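Local coordinates for protein beta-mannosidase (Trichoderma harzianum, PDB 4CVU) that probably hydrolyses terminal beta-linked mannose residues from the non-reducing ends of beta-mannosides, as a glycoside hydrolase of family 2, at residues T105-D110 against V118-H123; K92-L97 against G215-L220; G157-I162 against V191-N196; A394-V399 against T426-W431; I47-K52 against A64-E69. All coordinates share one frame; numbering follows the deposited sequence.

Contact 1: T105-D110 against V118-H123; sequences TWLVFD and VKFCDH. With MAN (alpha-D-mannopyranose), chain C.
Leu107 and Phe109 of strand 103-109 meet Val118 and Phe120 of strand 116-120 in the interior of a beta sandwich, the galactose-binding-like fold of this enzyme. The strands belong to different sheets; the short segments here have axes 10.5 Å apart at closest and directions 152° apart, and side-chain packing joins them, with no hydrogen bond across. Strand alternation decides who takes part. Thr105 also points inward, but its OG1 accepts a hydrogen bond from Gln219 NE2 in its own sheet. Leu107 comes next, with CG anti to its carbonyl carbon (chi1 -57°), and its isobutyl fork spreads over two partners. Leu107 CD1 lies 3.9 Å from Val118 CG1, while Leu107 CD2 comes within 4.3 Å of Phe120 CD1. A branched aliphatic chain suits this place because its two methyls can touch a different side chain each. Two residues on, Phe109 again faces inward, and its ring slides past Val118, running in the opposite direction. Val118 is therefore shared, and beta-branching keeps it compact between its neighbours. Leu152 and Ile154 of the adjoining strand 152-156 extend this oily layer. Beyond Phe120 the chain reverses in a type I' turn, with Cys121 in the turn disulfide-bonded to Cys146, just beyond helix 140-145, and a glycan mannose rests near His123. The packing finishes with Phe109 CE2 4.1 Å from Val118 CG1.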
# COMPACT_ATOMS: atom_id res chain seq x y z
N THR A 105 27.15 14.24 39.75
CA THR A 105 26.14 13.66 38.86
C THR A 105 26.33 14.23 37.47
O THR A 105 26.20 15.43 37.27
CB THR A 105 24.72 13.98 39.36
OG1 THR A 105 24.55 13.49 40.70
CG2 THR A 105 23.66 13.33 38.47
N TRP A 106 26.61 13.34 36.51
CA TRP A 106 26.81 13.71 35.11
C TRP A 106 25.73 13.14 34.18
O TRP A 106 25.23 12.04 34.38
CB TRP A 106 28.17 13.20 34.62
CG TRP A 106 29.34 13.88 35.26
CD1 TRP A 106 29.94 13.54 36.44
CD2 TRP A 106 30.06 15.01 34.75
NE1 TRP A 106 30.99 14.39 36.70
CE2 TRP A 106 31.09 15.30 35.68
CE3 TRP A 106 29.94 15.80 33.61
CZ2 TRP A 106 31.99 16.36 35.50
CZ3 TRP A 106 30.82 16.84 33.41
CH2 TRP A 106 31.84 17.13 34.37
N LEU A 107 25.38 13.92 33.16
CA LEU A 107 24.66 13.40 32.00
C LEU A 107 25.70 13.08 30.94
O LEU A 107 26.53 13.91 30.60
CB LEU A 107 23.68 14.44 31.44
CG LEU A 107 22.63 14.99 32.40
CD1 LEU A 107 21.77 16.05 31.72
CD2 LEU A 107 21.77 13.87 32.94
N VAL A 108 25.64 11.86 30.42
CA VAL A 108 26.52 11.47 29.31
C VAL A 108 25.66 11.05 28.13
O VAL A 108 24.88 10.11 28.24
CB VAL A 108 27.50 10.35 29.70
CG1 VAL A 108 28.44 10.05 28.54
CG2 VAL A 108 28.32 10.75 30.93
N PHE A 109 25.83 11.75 27.01
CA PHE A 109 25.05 11.52 25.78
C PHE A 109 25.97 11.11 24.65
O PHE A 109 26.82 11.89 24.21
CB PHE A 109 24.31 12.79 25.37
CG PHE A 109 23.27 13.25 26.36
CD1 PHE A 109 22.10 12.52 26.54
CD2 PHE A 109 23.42 14.44 27.06
CE1 PHE A 109 21.12 12.94 27.41
CE2 PHE A 109 22.44 14.87 27.94
CZ PHE A 109 21.30 14.12 28.13
N ASP A 110 25.85 9.87 24.19
CA ASP A 110 26.70 9.41 23.10
C ASP A 110 26.25 9.98 21.73
O ASP A 110 27.04 9.98 20.76
CB ASP A 110 26.77 7.89 23.06
CG ASP A 110 27.50 7.30 24.25
OD1 ASP A 110 27.99 8.05 25.13
OD2 ASP A 110 27.56 6.08 24.32
N VAL A 118 19.10 21.01 26.63
CA VAL A 118 18.98 20.00 27.68
C VAL A 118 18.63 20.70 28.99
O VAL A 118 19.28 21.69 29.36
CB VAL A 118 20.31 19.23 27.84
CG1 VAL A 118 20.15 18.11 28.86
CG2 VAL A 118 20.78 18.66 26.50
N LYS A 119 17.62 20.19 29.69
CA LYS A 119 17.18 20.71 30.97
C LYS A 119 17.10 19.61 32.01
O LYS A 119 16.61 18.52 31.74
CB LYS A 119 15.81 21.37 30.90
CG LYS A 119 15.79 22.72 30.23
CD LYS A 119 14.46 23.41 30.46
CE LYS A 119 14.23 24.52 29.45
NZ LYS A 119 13.23 25.53 29.91
N PHE A 120 17.54 19.92 33.22
CA PHE A 120 17.52 18.98 34.32
C PHE A 120 16.95 19.72 35.54
O PHE A 120 17.51 20.74 35.98
CB PHE A 120 18.92 18.41 34.59
CG PHE A 120 18.94 17.21 35.50
CD1 PHE A 120 18.62 15.96 35.01
CD2 PHE A 120 19.24 17.34 36.83
CE1 PHE A 120 18.64 14.85 35.83
CE2 PHE A 120 19.25 16.23 37.67
CZ PHE A 120 18.96 14.98 37.17
N CYS A 121 15.84 19.21 36.05
CA CYS A 121 15.02 19.92 37.04
C CYS A 121 14.79 21.37 36.61
O CYS A 121 15.05 22.30 37.37
CB CYS A 121 15.66 19.86 38.43
SG CYS A 121 14.50 20.30 39.74
N ASP A 122 14.39 21.57 35.37
CA ASP A 122 14.00 22.88 34.85
C ASP A 122 15.14 23.90 34.60
O ASP A 122 14.90 25.04 34.26
CB ASP A 122 12.94 23.47 35.76
CG ASP A 122 11.70 23.88 35.04
OD1 ASP A 122 11.79 24.23 33.85
OD2 ASP A 122 10.63 23.86 35.66
N HIS A 123 16.38 23.46 34.74
CA HIS A 123 17.54 24.28 34.48
C HIS A 123 18.20 23.92 33.16
O HIS A 123 18.53 22.79 32.97
CB HIS A 123 18.54 24.05 35.59
CG HIS A 123 18.06 24.52 36.93
ND1 HIS A 123 18.92 24.82 37.96
CD2 HIS A 123 16.82 24.77 37.39
CE1 HIS A 123 18.22 25.21 39.00
NE2 HIS A 123 16.95 25.20 38.68
C1 MAN C . 20.65 30.07 33.07
C2 MAN C . 20.34 29.21 34.30
C3 MAN C . 19.36 28.10 33.94
C4 MAN C . 18.12 28.69 33.26
C5 MAN C . 18.57 29.48 32.01
C6 MAN C . 17.40 30.12 31.28
O2 MAN C . 19.82 30.02 35.34
O3 MAN C . 19.01 27.35 35.09
O4 MAN C . 17.20 27.67 32.93
O5 MAN C . 19.50 30.50 32.37
O6 MAN C . 17.88 30.85 30.17

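Contact 2: K92-L97 against G215-L220; sequences KPISGL and GRIVQL
The carboxamide of Gln219 is the flat group here, and Leu97 lies over one face: Leu97 CD2 sits almost straight above Gln219 CD at 4.1 Å, while Leu97 CB, over the same face but past the amide's outer end, is 3.7 Å from Gln219 NE2. NE2 donates to Ser98 O as well as to Thr105 OG1, so a buried amide has its hydrogens spoken for while its carbon packs on a leucine. A leucine in place of Gln219 has no amide, and would probably leave Ser98 O and Thr105 OG1 without their shared donor. Two residues earlier in the strand, Ile217 meets Ile94 tip to tip. Their CD1 atoms are just 3.4 Å apart, tight for two methyls. Ile217 reaches out because CD1 stands anti to CA (chi2 169°), and its other branch, Ile217 CG2, lies 4.2 Å from Leu97 CD2. Isoleucine fits both jobs, offering one long and one short arm. Gly96, at positive phi, lets the loop bend between Ile94 and Leu97. Segment 92-97 leaves strand 87-91 of the six-stranded sheet and leads to strand 103-109 of the four-stranded one; the loop thus crosses between the sheets of the beta sandwich and packs on strand 215-221.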
# COMPACT_ATOMS: atom_id res chain seq x y z
N LYS A 92 9.87 10.95 32.86
CA LYS A 92 9.18 11.00 34.12
C LYS A 92 10.24 11.34 35.17
O LYS A 92 11.44 11.16 34.91
CB LYS A 92 8.55 9.65 34.45
CG LYS A 92 7.50 9.19 33.47
CD LYS A 92 6.32 10.14 33.42
CE LYS A 92 5.06 9.42 32.97
NZ LYS A 92 3.92 10.37 32.88
N PRO A 93 9.81 11.83 36.34
CA PRO A 93 10.76 12.07 37.42
C PRO A 93 11.68 10.87 37.62
O PRO A 93 11.18 9.74 37.75
CB PRO A 93 9.85 12.31 38.62
CG PRO A 93 8.66 12.99 38.03
CD PRO A 93 8.48 12.38 36.65
N ILE A 94 13.00 11.12 37.61
CA ILE A 94 14.02 10.05 37.72
C ILE A 94 14.24 9.72 39.19
O ILE A 94 14.57 10.59 39.99
CB ILE A 94 15.37 10.46 37.08
CG1 ILE A 94 15.18 10.85 35.61
CG2 ILE A 94 16.39 9.33 37.18
CD1 ILE A 94 16.44 11.28 34.90
N SER A 95 14.04 8.46 39.55
CA SER A 95 14.18 8.03 40.93
C SER A 95 15.55 7.38 41.16
O SER A 95 16.28 7.08 40.21
CB SER A 95 13.10 7.03 41.25
OG SER A 95 13.32 5.87 40.50
N GLY A 96 15.92 7.20 42.43
CA GLY A 96 17.13 6.48 42.81
C GLY A 96 18.47 7.20 42.71
O GLY A 96 19.51 6.56 42.80
N LEU A 97 18.48 8.51 42.52
CA LEU A 97 19.76 9.25 42.52
C LEU A 97 20.07 9.65 43.98
O LEU A 97 19.17 10.02 44.72
CB LEU A 97 19.70 10.50 41.62
CG LEU A 97 19.33 10.30 40.13
CD1 LEU A 97 18.99 11.63 39.47
CD2 LEU A 97 20.46 9.62 39.37
N GLY A 215 22.64 6.88 25.94
CA GLY A 215 22.94 7.90 26.92
C GLY A 215 22.65 7.41 28.31
O GLY A 215 21.92 6.45 28.51
N ARG A 216 23.24 8.06 29.30
CA ARG A 216 23.01 7.65 30.67
C ARG A 216 23.36 8.72 31.68
O ARG A 216 23.93 9.73 31.34
CB ARG A 216 23.71 6.33 30.97
CG ARG A 216 25.16 6.37 31.34
CD ARG A 216 26.14 6.64 30.22
NE ARG A 216 26.04 5.75 29.08
CZ ARG A 216 26.60 6.01 27.91
NH1 ARG A 216 27.32 7.09 27.76
NH2 ARG A 216 26.41 5.23 26.88
N ILE A 217 22.97 8.48 32.93
CA ILE A 217 23.36 9.33 34.04
C ILE A 217 24.40 8.62 34.88
O ILE A 217 24.24 7.45 35.19
CB ILE A 217 22.19 9.70 34.95
CG1 ILE A 217 21.05 10.31 34.15
CG2 ILE A 217 22.63 10.73 35.95
CD1 ILE A 217 19.76 10.47 34.92
N VAL A 218 25.49 9.31 35.19
CA VAL A 218 26.58 8.73 35.96
C VAL A 218 26.74 9.49 37.28
O VAL A 218 26.95 10.70 37.26
CB VAL A 218 27.91 8.79 35.20
CG1 VAL A 218 29.01 8.05 35.96
CG2 VAL A 218 27.76 8.22 33.81
N GLN A 219 26.59 8.78 38.41
CA GLN A 219 26.88 9.33 39.74
C GLN A 219 28.21 8.79 40.29
O GLN A 219 28.37 7.59 40.52
CB GLN A 219 25.74 9.09 40.72
CG GLN A 219 24.81 10.29 40.78
CD GLN A 219 23.74 10.19 41.84
OE1 GLN A 219 23.37 9.10 42.28
NE2 GLN A 219 23.24 11.34 42.27
N LEU A 220 29.15 9.72 40.49
CA LEU A 220 30.52 9.40 40.93
C LEU A 220 30.76 9.89 42.35
O LEU A 220 30.55 11.07 42.63
CB LEU A 220 31.54 10.08 40.02
CG LEU A 220 31.41 9.78 38.54
CD1 LEU A 220 32.45 10.60 37.79
CD2 LEU A 220 31.56 8.30 38.25

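Contact 3: G157-I162 against V191-N196; sequences GSVPRI and VRKEQN. With NAG (2-acetamido-2-deoxy-beta-D-glucopyranose), chain B.
Val159 packs against Val191 and Lys193 through carbon alone, joining the first turn of helix 159-168 to the long loop that leads toward strand 215-221. Among these apolar contacts, Val159 and Val191 cross at about a right angle, and CG1 of the former is 4.1 Å from CG2 of the latter. Val159 CG2 lies 4.0 Å from Lys193 CD, resting on the aliphatic part of the lysine. An alanine in place of Val159 would take away both methyls, which is likely to open a gap beside Val191 and leave the lysine chain less firmly held. Hydrogen bonds shape each segment internally. Ser158 occupies the helix N-cap position, and its carbonyl O accepts from Ile162 N. In the loop, Arg192 centres an inverse gamma turn, and Gln195 NE2 reaches back to Lys193 O at 2.9 Å, a bond nearly straight at the hydrogen (165°). Ionic partners take the end of Lys193: NZ pairs with Asp197 and Asp113 and also donates to Pro208 O. On the far side is the sugar, where Gly157 CA comes 3.2 Å from O5 of an N-acetylglucosamine; a CB on that glycine would run into Ile162 CD1. The chemistry is thus divided along one lysine, whose methylenes pack on valine while its buried ammonium is probably stabilised by two carboxylates.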
# COMPACT_ATOMS: atom_id res chain seq x y z
N GLY A 157 15.51 21.16 18.15
CA GLY A 157 15.08 22.17 17.19
C GLY A 157 14.63 21.62 15.85
O GLY A 157 14.91 20.47 15.50
N SER A 158 13.90 22.45 15.12
CA SER A 158 13.71 22.28 13.69
C SER A 158 15.02 22.70 13.04
O SER A 158 15.43 23.84 13.20
CB SER A 158 12.58 23.16 13.20
OG SER A 158 12.47 23.12 11.80
N VAL A 159 15.70 21.77 12.34
CA VAL A 159 17.02 22.06 11.81
C VAL A 159 17.01 23.02 10.61
O VAL A 159 17.86 23.93 10.54
CB VAL A 159 17.83 20.78 11.54
CG1 VAL A 159 19.22 21.09 11.00
CG2 VAL A 159 17.99 19.96 12.82
N PRO A 160 16.07 22.84 9.65
CA PRO A 160 15.92 23.77 8.54
C PRO A 160 15.71 25.21 8.99
O PRO A 160 16.27 26.13 8.40
CB PRO A 160 14.64 23.28 7.88
CG PRO A 160 14.66 21.82 8.10
CD PRO A 160 15.26 21.63 9.45
N ARG A 161 14.90 25.38 10.01
CA ARG A 161 14.60 26.73 10.53
C ARG A 161 15.85 27.36 11.12
O ARG A 161 16.14 28.52 10.84
CB ARG A 161 13.50 26.68 11.60
CG ARG A 161 13.19 28.05 12.19
CD ARG A 161 11.80 28.08 12.79
NE ARG A 161 11.73 27.23 13.96
CZ ARG A 161 10.63 26.62 14.40
NH1 ARG A 161 9.48 26.72 13.78
NH2 ARG A 161 10.71 25.87 15.48
N ILE A 162 16.59 26.58 11.91
CA ILE A 162 17.80 27.09 12.53
C ILE A 162 18.87 27.41 11.46
O ILE A 162 19.47 28.48 11.50
CB ILE A 162 18.31 26.12 13.61
CG1 ILE A 162 17.32 26.02 14.78
CG2 ILE A 162 19.63 26.57 14.19
CD1 ILE A 162 17.67 24.93 15.78
N VAL A 191 25.34 23.12 9.43
CA VAL A 191 25.01 22.24 10.56
C VAL A 191 25.81 20.95 10.55
O VAL A 191 25.90 20.27 9.55
CB VAL A 191 23.51 21.97 10.66
CG1 VAL A 191 22.94 21.41 9.35
CG2 VAL A 191 23.21 21.01 11.81
N ARG A 192 26.38 20.60 11.70
CA ARG A 192 27.06 19.32 11.86
C ARG A 192 26.02 18.23 12.14
O ARG A 192 25.81 17.79 13.28
CB ARG A 192 28.09 19.43 12.99
CG ARG A 192 29.13 20.48 12.76
CD ARG A 192 29.78 20.36 11.41
NE ARG A 192 30.17 18.97 11.17
CZ ARG A 192 30.17 18.36 9.98
NH1 ARG A 192 29.81 18.99 8.87
NH2 ARG A 192 30.57 17.10 9.90
N LYS A 193 25.39 17.80 11.04
CA LYS A 193 24.33 16.79 10.99
C LYS A 193 24.56 16.05 9.68
O LYS A 193 25.11 16.60 8.69
CB LYS A 193 22.91 17.44 11.04
CG LYS A 193 21.71 16.47 10.99
CD LYS A 193 20.41 17.13 11.42
CE LYS A 193 19.14 16.28 11.23
NZ LYS A 193 19.38 14.82 11.39
N GLU A 194 24.17 14.80 9.69
CA GLU A 194 24.35 13.87 8.57
C GLU A 194 23.74 14.56 7.38
O GLU A 194 22.60 14.92 7.35
CB GLU A 194 23.66 12.53 8.93
CG GLU A 194 23.46 11.54 7.80
CD GLU A 194 22.94 10.17 8.24
OE1 GLU A 194 21.77 10.09 8.55
OE2 GLU A 194 23.67 9.19 8.26
N GLN A 195 24.58 14.81 6.38
CA GLN A 195 24.17 15.62 5.31
C GLN A 195 23.04 15.08 4.46
O GLN A 195 22.25 15.85 3.99
CB GLN A 195 25.38 16.03 4.46
CG GLN A 195 26.45 16.74 5.24
CD GLN A 195 26.23 18.22 5.47
OE1 GLN A 195 26.64 19.07 4.67
NE2 GLN A 195 25.63 18.56 6.61
N ASN A 196 22.95 13.77 4.27
CA ASN A 196 21.92 13.18 3.50
C ASN A 196 20.55 13.29 4.12
O ASN A 196 19.59 13.06 3.47
CB ASN A 196 22.22 11.78 3.05
CG ASN A 196 22.27 10.81 4.17
OD1 ASN A 196 23.25 10.65 4.83
ND2 ASN A 196 21.13 10.18 4.41
C1 NAG B . 13.51 24.72 19.50
C2 NAG B . 13.19 25.72 20.64
C3 NAG B . 14.31 26.74 20.78
C4 NAG B . 15.68 26.08 20.85
C5 NAG B . 15.86 25.01 19.74
C6 NAG B . 17.17 24.20 19.91
C7 NAG B . 10.82 26.07 21.04
C8 NAG B . 9.55 26.82 20.73
N2 NAG B . 11.93 26.42 20.39
O3 NAG B . 14.06 27.50 21.95
O4 NAG B . 16.66 27.10 20.68
O5 NAG B . 14.76 24.11 19.73
O6 NAG B . 17.11 23.32 21.02
O7 NAG B . 10.80 25.18 21.85

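Contact 4: A394-V399 against T426-W431; sequences AFWPRV and TYLPDW. With CD (cadmium ion), chain S; CD (cadmium ion), chain R.
Beside the packing of Trp396 and Val399 on segment 426-431, Asp430 OD1 bridges two cadmium ions, 2.7 Å from each. Asp430 OD2 lies closer to one of them, at 2.3 Å; waters, Asp434 and His477 help complete the sites. Away from the metals, Thr426 CG2 stands 3.3 Å above the plane of the Trp396 indole, offset toward the rim and 3.6 Å from Trp396 CE2. Trp396 CH2 meets Leu428 CD2 at 3.7 Å. The large flat tryptophan suits this place, spanning a threonine methyl and a leucine methyl while NE1 donates to Glu194. Trp431, with CG between backbone N and carbonyl carbon (chi1 69°), reaches Val399, and Trp431 CZ2 lies 3.5 Å from Val399 O. Both segments follow parallel strands of the catalytic domain, probably a TIM barrel as in other family 2 enzymes. No hydrogen bond crosses; the segments meet mainly through carbon, while the carboxylate of Asp430 takes no part in that packing and its charge is probably balanced by the cadmium ions.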
# COMPACT_ATOMS: atom_id res chain seq x y z
N ALA A 394 16.99 5.94 6.80
CA ALA A 394 16.96 7.37 7.09
C ALA A 394 16.93 7.63 8.61
O ALA A 394 17.18 8.76 9.06
CB ALA A 394 15.80 8.04 6.37
N PHE A 395 16.62 6.60 9.39
CA PHE A 395 16.55 6.69 10.84
C PHE A 395 17.51 5.68 11.49
O PHE A 395 17.21 4.51 11.68
CB PHE A 395 15.12 6.49 11.30
CG PHE A 395 14.13 7.27 10.49
CD1 PHE A 395 13.98 8.64 10.69
CD2 PHE A 395 13.40 6.68 9.53
CE1 PHE A 395 13.07 9.37 9.93
CE2 PHE A 395 12.52 7.39 8.75
CZ PHE A 395 12.36 8.75 8.95
N TRP A 396 18.67 6.17 11.85
CA TRP A 396 19.76 5.32 12.34
C TRP A 396 19.35 4.49 13.56
O TRP A 396 19.70 3.32 13.63
CB TRP A 396 21.02 6.15 12.64
CG TRP A 396 21.95 6.26 11.43
CD1 TRP A 396 22.08 7.33 10.60
CD2 TRP A 396 22.79 5.24 10.92
NE1 TRP A 396 22.99 7.04 9.59
CE2 TRP A 396 23.45 5.76 9.79
CE3 TRP A 396 23.09 3.94 11.34
CZ2 TRP A 396 24.37 5.04 9.08
CZ3 TRP A 396 23.99 3.22 10.64
CH2 TRP A 396 24.65 3.78 9.51
N PRO A 397 18.55 5.06 14.47
CA PRO A 397 18.17 4.21 15.59
C PRO A 397 17.53 2.86 15.26
O PRO A 397 17.67 1.92 16.04
CB PRO A 397 17.20 5.10 16.37
CG PRO A 397 17.69 6.48 16.10
CD PRO A 397 18.05 6.43 14.63
N ARG A 398 16.83 2.72 14.13
CA ARG A 398 16.16 1.44 13.88
C ARG A 398 17.05 0.47 13.12
O ARG A 398 16.64 -0.65 12.80
CB ARG A 398 14.79 1.65 13.17
CG ARG A 398 14.84 2.25 11.78
CD ARG A 398 13.40 2.34 11.26
NE ARG A 398 13.32 2.98 9.96
CZ ARG A 398 12.21 3.04 9.23
NH1 ARG A 398 11.06 2.57 9.71
NH2 ARG A 398 12.22 3.60 8.04
N VAL A 399 18.29 0.88 12.81
CA VAL A 399 19.20 -0.01 12.19
C VAL A 399 19.70 -1.06 13.16
O VAL A 399 20.39 -0.74 14.13
CB VAL A 399 20.39 0.73 11.62
CG1 VAL A 399 21.40 -0.25 11.09
CG2 VAL A 399 19.91 1.65 10.54
N THR A 426 27.26 9.20 8.14
CA THR A 426 27.77 9.38 9.48
C THR A 426 28.96 8.55 9.89
O THR A 426 29.31 7.61 9.18
CB THR A 426 26.62 9.08 10.45
OG1 THR A 426 26.89 9.70 11.72
CG2 THR A 426 26.44 7.63 10.64
N TYR A 427 29.54 8.87 11.07
CA TYR A 427 30.54 8.00 11.71
C TYR A 427 29.83 6.79 12.27
O TYR A 427 28.93 6.92 13.08
CB TYR A 427 31.35 8.73 12.84
CG TYR A 427 31.95 10.04 12.40
CD1 TYR A 427 33.14 10.08 11.70
CD2 TYR A 427 31.27 11.23 12.61
CE1 TYR A 427 33.67 11.28 11.26
CE2 TYR A 427 31.79 12.44 12.20
CZ TYR A 427 32.98 12.45 11.50
OH TYR A 427 33.45 13.67 11.06
N LEU A 428 30.25 5.60 11.83
CA LEU A 428 29.56 4.39 12.23
C LEU A 428 29.76 4.09 13.70
O LEU A 428 30.85 4.31 14.27
CB LEU A 428 30.00 3.16 11.41
CG LEU A 428 29.82 3.24 9.88
CD1 LEU A 428 30.25 1.93 9.26
CD2 LEU A 428 28.38 3.55 9.48
N PRO A 429 28.72 3.58 14.33
CA PRO A 429 28.87 3.15 15.72
C PRO A 429 29.84 1.99 15.86
O PRO A 429 30.03 1.23 14.90
CB PRO A 429 27.44 2.71 16.10
CG PRO A 429 26.55 3.42 15.15
CD PRO A 429 27.32 3.57 13.87
N ASP A 430 30.47 1.86 17.03
CA ASP A 430 31.41 0.79 17.33
C ASP A 430 30.90 -0.60 16.88
O ASP A 430 31.67 -1.38 16.32
CB ASP A 430 31.77 0.77 18.86
CG ASP A 430 32.55 -0.50 19.28
OD1 ASP A 430 33.69 -0.78 18.79
OD2 ASP A 430 32.03 -1.24 20.14
N TRP A 431 29.64 -0.91 17.14
CA TRP A 431 29.14 -2.23 16.85
C TRP A 431 29.19 -2.62 15.36
O TRP A 431 29.30 -3.80 15.06
CB TRP A 431 27.76 -2.47 17.46
CG TRP A 431 26.63 -1.70 16.86
CD1 TRP A 431 26.14 -0.49 17.28
CD2 TRP A 431 25.79 -2.11 15.78
NE1 TRP A 431 25.07 -0.12 16.50
CE2 TRP A 431 24.83 -1.09 15.58
CE3 TRP A 431 25.77 -3.25 14.96
CZ2 TRP A 431 23.85 -1.18 14.58
CZ3 TRP A 431 24.79 -3.33 13.97
CH2 TRP A 431 23.84 -2.30 13.80
CD CD S . 34.77 1.26 20.10
CD CD R . 33.32 -3.11 20.13
O HOH W 1 32.17 -4.02 21.68
O HOH W 2 35.73 -3.15 21.01
O HOH W 3 33.78 0.37 22.41
O HOH W 4 34.16 2.64 18.17

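Contact 5: I47-K52 against A64-E69; sequences ITVPGK and AGVIGE
Val49 of the edge strand 48-51 presses its side chain onto the loop that follows helix 57-63. Starting at the branch point, Val49 CB is 3.8 Å from Ala64 CB. One step out, Val49 CG1 touches two residues at once: Ala64 CB, again at 3.8 Å, and Val66 CG2 at 3.9 Å. It can do so because it stands anti to the carbonyl carbon (chi1 -56°), which sets it between Ala64 CB and Val66 CG2. The Val66 side chain crosses that of Val49 obliquely, offering the methyl that is likewise anti to its own carbonyl carbon. Beside this pair, Pro50 CD lies 4.4 Å from Ala64 CB where the contact is more open to solvent. The residue types fit the shape. Beta-branched valine is at home in a strand, and at Ala64 a lone methyl lets the backbones approach to 6.4 Å between the CA atoms of Val49 and Ala64. Between Ala64 and Val66, Gly65 has a phi of 87°, where a CB would crowd the carbonyl O of Ala64; glycine therefore makes the reversal possible. Its own carbonyl O receives a weak hydrogen bond from Arg636 of the second subunit. Ile47 and Ile67 both pack on Leu61 and Trp81. Gly65 ends the helix in a Schellman motif, and the apolar residues flanking it dock this helix terminus against the border strand of the six-stranded sheet in the beta sandwich.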
# COMPACT_ATOMS: atom_id res chain seq x y z
N ILE A 47 0.34 17.49 20.11
CA ILE A 47 0.75 16.12 19.82
C ILE A 47 1.58 15.58 20.97
O ILE A 47 2.64 16.14 21.30
CB ILE A 47 1.54 16.02 18.50
CG1 ILE A 47 0.66 16.49 17.33
CG2 ILE A 47 1.97 14.59 18.26
CD1 ILE A 47 1.33 16.52 15.97
N THR A 48 1.09 14.50 21.60
CA THR A 48 1.79 13.84 22.70
C THR A 48 1.75 12.33 22.51
O THR A 48 0.65 11.75 22.48
CB THR A 48 1.13 14.13 24.05
OG1 THR A 48 1.06 15.55 24.26
CG2 THR A 48 1.93 13.50 25.17
N VAL A 49 2.92 11.70 22.42
CA VAL A 49 2.99 10.25 22.22
C VAL A 49 4.07 9.64 23.10
O VAL A 49 4.97 10.36 23.52
CB VAL A 49 3.28 9.91 20.75
CG1 VAL A 49 2.24 10.55 19.84
CG2 VAL A 49 4.68 10.38 20.35
N PRO A 50 4.00 8.32 23.38
CA PRO A 50 5.09 7.66 24.10
C PRO A 50 6.42 7.76 23.36
O PRO A 50 6.47 7.69 22.15
CB PRO A 50 4.63 6.21 24.19
CG PRO A 50 3.14 6.26 24.03
CD PRO A 50 2.92 7.38 23.05
N GLY A 51 7.50 7.95 24.11
CA GLY A 51 8.84 8.12 23.54
C GLY A 51 9.73 6.92 23.81
O GLY A 51 9.43 6.08 24.65
N LYS A 52 10.83 6.85 23.07
CA LYS A 52 11.85 5.82 23.31
C LYS A 52 13.23 6.48 23.26
O LYS A 52 13.42 7.51 22.59
CB LYS A 52 11.77 4.70 22.26
CG LYS A 52 10.68 3.64 22.51
CD LYS A 52 11.06 2.72 23.68
N ALA A 64 3.24 5.22 17.45
CA ALA A 64 1.93 5.57 18.04
C ALA A 64 0.75 5.64 17.04
O ALA A 64 -0.38 5.85 17.44
CB ALA A 64 2.03 6.89 18.81
N GLY A 65 1.03 5.50 15.76
CA GLY A 65 -0.03 5.48 14.76
C GLY A 65 -0.42 6.86 14.25
O GLY A 65 -1.41 7.01 13.54
N VAL A 66 0.39 7.87 14.58
CA VAL A 66 0.14 9.23 14.12
C VAL A 66 0.53 9.36 12.64
O VAL A 66 -0.10 10.08 11.86
CB VAL A 66 0.90 10.25 14.97
CG1 VAL A 66 0.68 11.66 14.43
CG2 VAL A 66 0.47 10.17 16.44
N ILE A 67 1.57 8.65 12.25
CA ILE A 67 1.94 8.60 10.85
C ILE A 67 2.15 7.16 10.37
O ILE A 67 2.31 6.24 11.18
CB ILE A 67 3.18 9.46 10.58
CG1 ILE A 67 4.43 8.88 11.25
CG2 ILE A 67 2.93 10.87 11.06
CD1 ILE A 67 5.73 9.62 10.85
N GLY A 68 2.13 6.98 9.05
CA GLY A 68 2.49 5.71 8.45
C GLY A 68 4.01 5.62 8.25
O GLY A 68 4.77 6.56 8.54
N GLU A 69 4.45 4.48 7.78
CA GLU A 69 5.84 4.20 7.66
C GLU A 69 6.37 5.37 6.88
O GLU A 69 5.80 5.74 5.89
CB GLU A 69 6.08 2.91 6.91
CG GLU A 69 7.47 2.78 6.26
CD GLU A 69 8.65 3.01 7.20
OE1 GLU A 69 8.68 2.51 8.29
OE2 GLU A 69 9.62 3.70 6.82

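Overall arrangement
Contacts 1 and 2 adjoin, their centres 9 Å apart, because strands 103-109 and 215-221 are sheet neighbours: Trp106 N lies 2.8 Å from Val218 O, and contact 1 is nested along the chain inside the loop that contact 2 closes. Contact 5 shares the six-stranded sheet with contact 1, at about 24 Å between centres. Contact 4, in the probable catalytic barrel, is joined to contacts 3 and 5: by Glu194 OE2 of contact 3, 2.6 Å from Trp396 NE1, and by a salt bridge to contact 5, Arg398 NH1 to Glu69 OE1 at 2.8 Å. The attached glycans border contacts 1, 3 and 5, whereas the cadmium ions sit at contact 4.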